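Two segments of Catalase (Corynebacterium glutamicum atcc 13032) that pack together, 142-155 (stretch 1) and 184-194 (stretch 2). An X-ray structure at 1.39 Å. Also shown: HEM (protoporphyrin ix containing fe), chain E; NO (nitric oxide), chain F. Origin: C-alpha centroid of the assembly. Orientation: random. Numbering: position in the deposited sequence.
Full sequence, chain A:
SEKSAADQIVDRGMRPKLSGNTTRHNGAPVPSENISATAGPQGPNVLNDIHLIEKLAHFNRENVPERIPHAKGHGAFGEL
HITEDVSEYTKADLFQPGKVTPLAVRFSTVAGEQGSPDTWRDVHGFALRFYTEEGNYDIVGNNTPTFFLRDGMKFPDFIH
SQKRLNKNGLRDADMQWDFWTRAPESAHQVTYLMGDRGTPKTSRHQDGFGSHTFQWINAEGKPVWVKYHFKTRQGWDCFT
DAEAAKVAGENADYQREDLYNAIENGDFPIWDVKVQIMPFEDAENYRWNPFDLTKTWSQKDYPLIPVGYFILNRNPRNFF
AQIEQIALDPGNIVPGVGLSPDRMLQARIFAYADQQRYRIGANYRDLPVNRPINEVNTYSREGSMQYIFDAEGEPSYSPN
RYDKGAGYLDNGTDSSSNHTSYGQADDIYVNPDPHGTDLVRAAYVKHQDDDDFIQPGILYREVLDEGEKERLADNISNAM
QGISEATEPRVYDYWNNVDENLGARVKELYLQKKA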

# COMPACT_ATOMS: atom_id res chain seq x y z
N ASN A 142 8.53 -12.06 26.40
CA ASN A 142 7.99 -13.39 26.13
C ASN A 142 7.78 -14.10 27.47
O ASN A 142 8.21 -13.59 28.51
CB ASN A 142 8.96 -14.22 25.28
CG ASN A 142 8.80 -13.98 23.78
OD1 ASN A 142 7.71 -13.70 23.28
ND2 ASN A 142 9.90 -14.13 23.05
N ASN A 143 7.16 -15.27 27.44
CA ASN A 143 6.98 -16.08 28.64
C ASN A 143 8.20 -16.97 28.97
O ASN A 143 8.07 -17.98 29.68
CB ASN A 143 5.71 -16.93 28.53
CG ASN A 143 5.85 -18.04 27.51
OD1 ASN A 143 6.77 -18.03 26.69
ND2 ASN A 143 4.94 -19.00 27.56
N THR A 144 9.37 -16.59 28.45
CA THR A 144 10.65 -17.25 28.70
C THR A 144 11.72 -16.21 28.99
O THR A 144 11.72 -15.12 28.39
CB THR A 144 11.12 -18.08 27.49
OG1 THR A 144 12.50 -18.42 27.66
CG2 THR A 144 10.94 -17.29 26.18
N PRO A 145 12.66 -16.52 29.90
CA PRO A 145 13.73 -15.60 30.27
C PRO A 145 14.85 -15.57 29.22
O PRO A 145 15.78 -14.77 29.35
CB PRO A 145 14.26 -16.19 31.58
CG PRO A 145 14.07 -17.67 31.38
CD PRO A 145 12.70 -17.74 30.73
N THR A 146 14.76 -16.42 28.20
CA THR A 146 15.82 -16.56 27.21
C THR A 146 15.22 -16.67 25.80
O THR A 146 14.03 -16.44 25.63
CB THR A 146 16.76 -17.75 27.59
OG1 THR A 146 17.90 -17.78 26.73
CG2 THR A 146 16.01 -19.08 27.54
N PHE A 147 16.03 -17.00 24.80
CA PHE A 147 15.51 -17.16 23.44
C PHE A 147 16.47 -18.02 22.63
O PHE A 147 17.54 -18.39 23.13
CB PHE A 147 15.30 -15.80 22.78
CG PHE A 147 14.31 -15.81 21.63
CD1 PHE A 147 12.97 -16.09 21.86
CD2 PHE A 147 14.72 -15.50 20.34
CE1 PHE A 147 12.04 -16.09 20.81
CE2 PHE A 147 13.80 -15.50 19.28
CZ PHE A 147 12.46 -15.78 19.52
N PHE A 148 16.10 -18.29 21.38
CA PHE A 148 16.76 -19.30 20.56
C PHE A 148 18.09 -18.88 19.96
O PHE A 148 18.85 -19.74 19.49
CB PHE A 148 15.86 -19.69 19.37
CG PHE A 148 14.50 -20.21 19.76
CD1 PHE A 148 14.29 -21.57 19.95
CD2 PHE A 148 13.41 -19.34 19.87
CE1 PHE A 148 13.02 -22.06 20.28
CE2 PHE A 148 12.14 -19.83 20.19
CZ PHE A 148 11.95 -21.18 20.39
N LEU A 149 18.36 -17.57 19.91
CA LEU A 149 19.49 -17.06 19.11
C LEU A 149 20.16 -15.90 19.81
O LEU A 149 19.58 -15.29 20.70
CB LEU A 149 19.01 -16.58 17.74
CG LEU A 149 18.27 -17.56 16.83
CD1 LEU A 149 17.60 -16.80 15.70
CD2 LEU A 149 19.22 -18.64 16.29
N ARG A 150 21.40 -15.60 19.39
CA ARG A 150 22.13 -14.45 19.94
C ARG A 150 22.54 -13.45 18.87
O ARG A 150 23.33 -12.53 19.13
CB ARG A 150 23.35 -14.91 20.76
CG ARG A 150 24.41 -15.67 19.98
CD ARG A 150 25.55 -16.15 20.90
NE ARG A 150 25.09 -17.18 21.84
CZ ARG A 150 25.34 -18.48 21.74
NH1 ARG A 150 26.06 -18.97 20.73
NH2 ARG A 150 24.86 -19.31 22.67
N ASP A 151 22.00 -13.59 17.67
CA ASP A 151 22.30 -12.62 16.62
C ASP A 151 21.10 -12.46 15.71
O ASP A 151 20.56 -13.45 15.20
CB ASP A 151 23.54 -13.06 15.85
CG ASP A 151 24.22 -11.92 15.12
OD1 ASP A 151 23.51 -11.18 14.42
OD2 ASP A 151 25.46 -11.77 15.24
N GLY A 152 20.67 -11.22 15.51
CA GLY A 152 19.51 -10.93 14.69
C GLY A 152 19.64 -11.37 13.24
O GLY A 152 18.63 -11.58 12.57
N MET A 153 20.87 -11.52 12.77
CA MET A 153 21.10 -12.01 11.41
C MET A 153 20.41 -13.36 11.19
O MET A 153 20.00 -13.68 10.07
CB MET A 153 22.61 -12.14 11.15
CG MET A 153 22.95 -12.58 9.73
SD MET A 153 22.41 -11.41 8.46
CE MET A 153 23.77 -10.24 8.52
N LYS A 154 20.27 -14.14 12.26
CA LYS A 154 19.72 -15.49 12.17
C LYS A 154 18.20 -15.57 12.39
O LYS A 154 17.60 -16.63 12.20
CB LYS A 154 20.43 -16.39 13.19
CG LYS A 154 21.87 -16.70 12.83
CD LYS A 154 22.10 -18.19 12.63
CE LYS A 154 21.23 -18.77 11.50
NZ LYS A 154 21.64 -18.29 10.15
N PHE A 155 17.59 -14.46 12.79
CA PHE A 155 16.19 -14.48 13.18
C PHE A 155 15.23 -14.90 12.04
O PHE A 155 14.37 -15.76 12.25
CB PHE A 155 15.80 -13.16 13.84
CG PHE A 155 14.36 -13.05 14.21
CD1 PHE A 155 13.86 -13.67 15.34
CD2 PHE A 155 13.50 -12.31 13.42
CE1 PHE A 155 12.52 -13.54 15.69
CE2 PHE A 155 12.16 -12.18 13.75
CZ PHE A 155 11.68 -12.79 14.89
N PRO A 184 23.03 -24.68 17.24
CA PRO A 184 22.97 -25.25 18.59
C PRO A 184 22.84 -24.22 19.70
O PRO A 184 22.53 -24.60 20.82
CB PRO A 184 24.30 -26.01 18.70
CG PRO A 184 25.21 -25.36 17.69
CD PRO A 184 24.30 -24.99 16.56
N GLU A 185 23.07 -22.94 19.40
CA GLU A 185 22.77 -21.88 20.37
C GLU A 185 21.29 -21.92 20.81
O GLU A 185 20.94 -21.37 21.86
CB GLU A 185 23.12 -20.50 19.81
CG GLU A 185 22.33 -20.07 18.57
CD GLU A 185 23.10 -20.31 17.28
OE1 GLU A 185 23.65 -21.42 17.11
OE2 GLU A 185 23.18 -19.37 16.44
N SER A 186 20.45 -22.59 20.01
CA SER A 186 19.03 -22.77 20.30
C SER A 186 18.73 -23.70 21.48
O SER A 186 17.59 -23.75 21.95
CB SER A 186 18.32 -23.32 19.05
OG SER A 186 18.74 -24.64 18.75
N ALA A 187 19.73 -24.44 21.95
CA ALA A 187 19.46 -25.51 22.92
C ALA A 187 18.80 -25.03 24.21
O ALA A 187 17.92 -25.71 24.74
CB ALA A 187 20.73 -26.30 23.21
N HIS A 188 19.20 -23.87 24.73
CA HIS A 188 18.59 -23.40 25.97
C HIS A 188 17.09 -23.21 25.81
O HIS A 188 16.29 -23.78 26.56
CB HIS A 188 19.24 -22.11 26.47
CG HIS A 188 18.93 -21.80 27.89
ND1 HIS A 188 19.45 -20.70 28.55
CD2 HIS A 188 18.14 -22.44 28.79
CE1 HIS A 188 18.99 -20.68 29.79
NE2 HIS A 188 18.20 -21.73 29.97
N GLN A 189 16.70 -22.44 24.80
CA GLN A 189 15.28 -22.16 24.63
C GLN A 189 14.48 -23.37 24.16
O GLN A 189 13.32 -23.53 24.55
CB GLN A 189 15.05 -20.97 23.70
CG GLN A 189 13.58 -20.70 23.43
CD GLN A 189 12.79 -20.43 24.69
OE1 GLN A 189 13.33 -19.93 25.68
NE2 GLN A 189 11.49 -20.73 24.66
N VAL A 190 15.08 -24.23 23.35
CA VAL A 190 14.36 -25.42 22.91
C VAL A 190 14.05 -26.34 24.11
O VAL A 190 12.97 -26.92 24.19
CB VAL A 190 15.07 -26.16 21.77
CG1 VAL A 190 14.34 -27.44 21.42
CG2 VAL A 190 15.15 -25.26 20.54
N THR A 191 14.98 -26.42 25.06
CA THR A 191 14.73 -27.21 26.27
C THR A 191 13.57 -26.62 27.07
O THR A 191 12.70 -27.35 27.56
CB THR A 191 16.01 -27.29 27.12
OG1 THR A 191 17.05 -27.89 26.34
CG2 THR A 191 15.78 -28.14 28.36
N TYR A 192 13.53 -25.29 27.18
CA TYR A 192 12.42 -24.61 27.85
C TYR A 192 11.10 -24.84 27.10
O TYR A 192 10.06 -25.15 27.71
CB TYR A 192 12.75 -23.12 27.94
CG TYR A 192 11.88 -22.25 28.81
CD1 TYR A 192 10.67 -21.75 28.35
CD2 TYR A 192 12.31 -21.87 30.08
CE1 TYR A 192 9.89 -20.92 29.14
CE2 TYR A 192 11.53 -21.03 30.88
CZ TYR A 192 10.32 -20.56 30.40
OH TYR A 192 9.57 -19.73 31.19
N LEU A 193 11.14 -24.70 25.78
CA LEU A 193 9.97 -24.85 24.92
C LEU A 193 9.38 -26.26 24.96
O LEU A 193 8.15 -26.45 24.93
CB LEU A 193 10.34 -24.50 23.47
CG LEU A 193 9.30 -24.80 22.39
CD1 LEU A 193 8.05 -23.92 22.53
CD2 LEU A 193 9.92 -24.68 21.00
N MET A 194 10.26 -27.26 25.01
CA MET A 194 9.81 -28.65 24.92
C MET A 194 9.33 -29.19 26.27
O MET A 194 8.79 -30.29 26.34
CB MET A 194 10.93 -29.52 24.35
CG MET A 194 11.20 -29.25 22.88
SD MET A 194 9.85 -29.84 21.84
CE MET A 194 10.08 -28.83 20.39
CHA HEM E . 6.74 -9.54 17.16
CHB HEM E . 11.13 -8.90 15.21
CHC HEM E . 13.04 -11.49 18.83
CHD HEM E . 8.99 -10.73 21.33
C1A HEM E . 7.75 -9.16 16.32
C2A HEM E . 7.59 -8.36 15.12
C3A HEM E . 8.82 -8.17 14.60
C4A HEM E . 9.77 -8.86 15.43
CMA HEM E . 9.21 -7.39 13.34
CAA HEM E . 6.25 -7.82 14.58
CBA HEM E . 5.95 -6.48 15.24
CGA HEM E . 4.75 -5.79 14.64
O1A HEM E . 4.00 -5.15 15.42
O2A HEM E . 4.54 -5.85 13.40
C1B HEM E . 12.04 -9.57 16.00
C2B HEM E . 13.45 -9.71 15.73
C3B HEM E . 13.97 -10.46 16.73
C4B HEM E . 12.91 -10.77 17.66
CMB HEM E . 14.16 -9.12 14.49
CAB HEM E . 15.43 -10.90 16.98
CBB HEM E . 16.47 -10.21 16.53
C1C HEM E . 12.17 -11.36 19.90
C2C HEM E . 12.47 -11.53 21.31
C3C HEM E . 11.33 -11.31 21.99
C4C HEM E . 10.30 -10.98 21.03
CMC HEM E . 13.86 -11.91 21.88
CAC HEM E . 11.06 -11.30 23.52
CBC HEM E . 12.01 -10.99 24.42
C1D HEM E . 8.02 -10.41 20.42
C2D HEM E . 6.65 -10.26 20.78
C3D HEM E . 5.93 -9.90 19.51
C4D HEM E . 6.95 -9.85 18.49
CMD HEM E . 6.03 -10.45 22.17
CAD HEM E . 4.45 -9.61 19.39
CBD HEM E . 4.18 -8.20 19.92
CGD HEM E . 2.70 -8.02 19.86
O1D HEM E . 2.21 -7.17 19.08
O2D HEM E . 1.98 -8.76 20.59
NA HEM E . 9.09 -9.44 16.49
NB HEM E . 11.73 -10.22 17.17
NC HEM E . 10.83 -11.02 19.76
ND HEM E . 8.17 -10.17 19.06
FE HEM E . 9.94 -10.26 18.12
N NO F . 9.70 -11.87 17.62
O NO F . 9.96 -12.95 17.54
O HOH W 1 8.52 -20.27 26.10
O HOH W 2 18.67 -20.93 23.35
O HOH W 3 22.57 -16.78 17.01

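A helix can meet an irregular loop with one face, its contacts recurring every three to four residues while the loop supplies partners of varied kind; this catalase is a clear example. The first residue of stretch 2 to touch the loop is Glu 185, whose CA-to-CB bond points toward the loop. Its CB lies over one face of the Arg 150 guanidinium, 3.4 Å from Arg 150 NH1, so the contact rests on the aliphatic part of the glutamate. The carboxylate reaches the loop backbone through water 3, which donates to Glu 185 OE2 (2.7 Å) and accepts from Arg 150 N (2.9 Å). At Ser 186 the backbones come very close: Ser 186 CA approaches Phe 148 O at 3.1 Å in a CA-H...O contact, whereas Ser 186 N, at 3.3 Å from the same Phe 148 O, has too poor an angle to hydrogen bond.

His 188 presents a ring face to Thr 146, whose CG2 sits 3.9 Å from the ring centroid, almost on its normal. Gln 189 CG packs 3.4 Å from the centroid of the Phe 148 ring, over the face, while its OE1 accepts a short hydrogen bond from Thr 144 OG1 (2.6 Å). That same Thr 144 OG1 accepts from Thr 146 N (3.1 Å), tying the polar contact to the fold of the loop. Water 2 accepts from Gln 189 N (2.9 Å) and donates to Phe 147 O and Glu 185 O (2.8 Å each).

Val 190 CG2 meets the edge of the Phe 148 ring, 3.8 Å from CD1. Tyr 192 combines both kinds of contact again, with Thr 144 CB over its ring face and its OH donating to Asn 143 O at 2.8 Å. Leu 193 CD2, 4.1 Å from Phe 148 CZ, joins Val 190 at the edge of that ring.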